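PDB 5WUJ: flagellar motor switch protein FliG, which is part of a switch complex, proposed to lie at the base of the basal body, that contacts components determining flagellar rotation, and is required for flagellum synthesis and motility. Local coordinates for residues Glu81-Arg84 / Glu85-Arg89. Numbering follows the deposited sequence.
Sequences EYAR and ELLTR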
loop_
_atom_site.group_PDB
_atom_site.type_symbol
_atom_site.label_atom_id
_atom_site.label_comp_id
_atom_site.label_asym_id
_atom_site.label_seq_id
_atom_site.Cartn_x
_atom_site.Cartn_y
_atom_site.Cartn_z
ATOM N N GLU B 81 -11.641 -0.443 -8.597
ATOM C CA GLU B 81 -11.329 -0.076 -7.219
ATOM C C GLU B 81 -10.441 1.158 -7.156
ATOM O O GLU B 81 -10.556 1.966 -6.223
ATOM C CB GLU B 81 -10.646 -1.258 -6.524
ATOM C CG GLU B 81 -10.080 -1.004 -5.127
ATOM C CD GLU B 81 -11.094 -0.417 -4.142
ATOM O OE1 GLU B 81 -10.662 0.274 -3.190
ATOM O OE2 GLU B 81 -12.315 -0.654 -4.298
ATOM N N TYR B 82 -9.536 1.310 -8.125
ATOM C CA TYR B 82 -8.727 2.517 -8.188
ATOM C C TYR B 82 -9.601 3.742 -8.450
ATOM O O TYR B 82 -9.463 4.778 -7.780
ATOM C CB TYR B 82 -7.649 2.366 -9.272
ATOM C CG TYR B 82 -6.797 3.600 -9.427
ATOM C CD1 TYR B 82 -6.082 4.113 -8.346
ATOM C CD2 TYR B 82 -6.716 4.268 -10.643
ATOM C CE1 TYR B 82 -5.296 5.251 -8.477
ATOM C CE2 TYR B 82 -5.933 5.402 -10.780
ATOM C CZ TYR B 82 -5.228 5.888 -9.695
ATOM O OH TYR B 82 -4.457 7.018 -9.829
ATOM N N ALA B 83 -10.495 3.647 -9.439
ATOM C CA ALA B 83 -11.468 4.717 -9.673
ATOM C C ALA B 83 -12.270 5.022 -8.413
ATOM O O ALA B 83 -12.456 6.191 -8.044
ATOM C CB ALA B 83 -12.405 4.326 -10.814
ATOM N N ARG B 84 -12.744 3.975 -7.735
ATOM C CA ARG B 84 -13.553 4.152 -6.533
ATOM C C ARG B 84 -12.795 4.938 -5.467
ATOM O O ARG B 84 -13.361 5.830 -4.823
ATOM C CB ARG B 84 -13.973 2.775 -6.014
ATOM C CG ARG B 84 -15.102 2.751 -5.004
ATOM C CD ARG B 84 -15.368 1.306 -4.557
ATOM N NE ARG B 84 -16.137 0.542 -5.543
ATOM C CZ ARG B 84 -15.692 -0.531 -6.209
ATOM N NH1 ARG B 84 -14.463 -1.001 -6.010
ATOM N NH2 ARG B 84 -16.488 -1.144 -7.086
ATOM N N GLU B 85 -11.509 4.625 -5.272
ATOM C CA GLU B 85 -10.691 5.368 -4.314
ATOM C C GLU B 85 -10.460 6.801 -4.773
ATOM O O GLU B 85 -10.555 7.739 -3.973
ATOM C CB GLU B 85 -9.346 4.672 -4.111
ATOM C CG GLU B 85 -9.449 3.308 -3.461
ATOM C CD GLU B 85 -8.125 2.543 -3.477
ATOM O OE1 GLU B 85 -7.076 3.152 -3.782
ATOM O OE2 GLU B 85 -8.140 1.330 -3.191
ATOM N N LEU B 86 -10.148 6.981 -6.058
ATOM C CA LEU B 86 -9.927 8.319 -6.601
ATOM C C LEU B 86 -11.172 9.198 -6.456
ATOM O O LEU B 86 -11.091 10.342 -5.988
ATOM C CB LEU B 86 -9.527 8.209 -8.067
ATOM C CG LEU B 86 -9.362 9.523 -8.830
ATOM C CD1 LEU B 86 -8.212 10.331 -8.237
ATOM C CD2 LEU B 86 -9.119 9.255 -10.314
ATOM N N LEU B 87 -12.331 8.690 -6.890
ATOM C CA LEU B 87 -13.549 9.499 -6.870
ATOM C C LEU B 87 -13.993 9.797 -5.445
ATOM O O LEU B 87 -14.505 10.888 -5.165
ATOM C CB LEU B 87 -14.658 8.791 -7.638
ATOM C CG LEU B 87 -14.321 8.669 -9.122
ATOM C CD1 LEU B 87 -15.070 7.518 -9.782
ATOM C CD2 LEU B 87 -14.592 9.984 -9.845
ATOM N N THR B 88 -13.777 8.858 -4.529
ATOM C CA THR B 88 -14.091 9.117 -3.131
ATOM C C THR B 88 -13.208 10.225 -2.565
ATOM O O THR B 88 -13.674 11.075 -1.800
ATOM C CB THR B 88 -13.940 7.823 -2.331
ATOM O OG1 THR B 88 -14.867 6.854 -2.839
ATOM C CG2 THR B 88 -14.205 8.059 -0.859
ATOM N N ARG B 89 -11.929 10.238 -2.928
ATOM C CA ARG B 89 -11.066 11.313 -2.450
ATOM C C ARG B 89 -11.470 12.652 -3.052
ATOM O O ARG B 89 -11.442 13.680 -2.367
ATOM C CB ARG B 89 -9.606 11.008 -2.775
ATOM C CG ARG B 89 -8.974 9.995 -1.846
ATOM C CD ARG B 89 -7.457 10.073 -1.909
ATOM N NE ARG B 89 -6.950 9.738 -3.236
ATOM C CZ ARG B 89 -6.696 8.499 -3.653
ATOM N NH1 ARG B 89 -6.901 7.464 -2.843
ATOM N NH2 ARG B 89 -6.238 8.296 -4.881
#
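Glu81 and Glu85, one turn apart on helix 79-91, show how two acidic side chains can share one helical face. Glu81 OE1 lies 2.7 Å from Glu85 OE2, with the carboxylate planes turned 68° apart; so short a separation of two acid oxygens suggests that one group probably carries a proton. The bend at chi2 of Glu81 (54°) curls its carboxylate up the helix to meet Glu85, whose chain runs on extended beyond CG. The other oxygen, Glu81 OE2, receives Arg84 NH1 at 2.8 Å in a salt bridge, on its anti side and within the guanidinium plane, and also pairs with a basic side chain of another protein chain. Further along, Arg84 O accepts two donors from opposite faces of its carbonyl plane: Thr88 OG1 at 2.7 Å and Thr88 N at 3.1 Å. The hydroxyl folds back onto the preceding turn because chi1 (-61°) sets OG1 beside its own backbone N. On another side of the helix, Ala83 CB meets Leu87 CD1 one turn on, at 4.3 Å. In this FliG N-terminal domain, Ala83 and Leu87 face helix 93-104, whereas Tyr82 and Glu85 both rest on Phe66 of helix 55-71, placing helix 79-91 in contact with both.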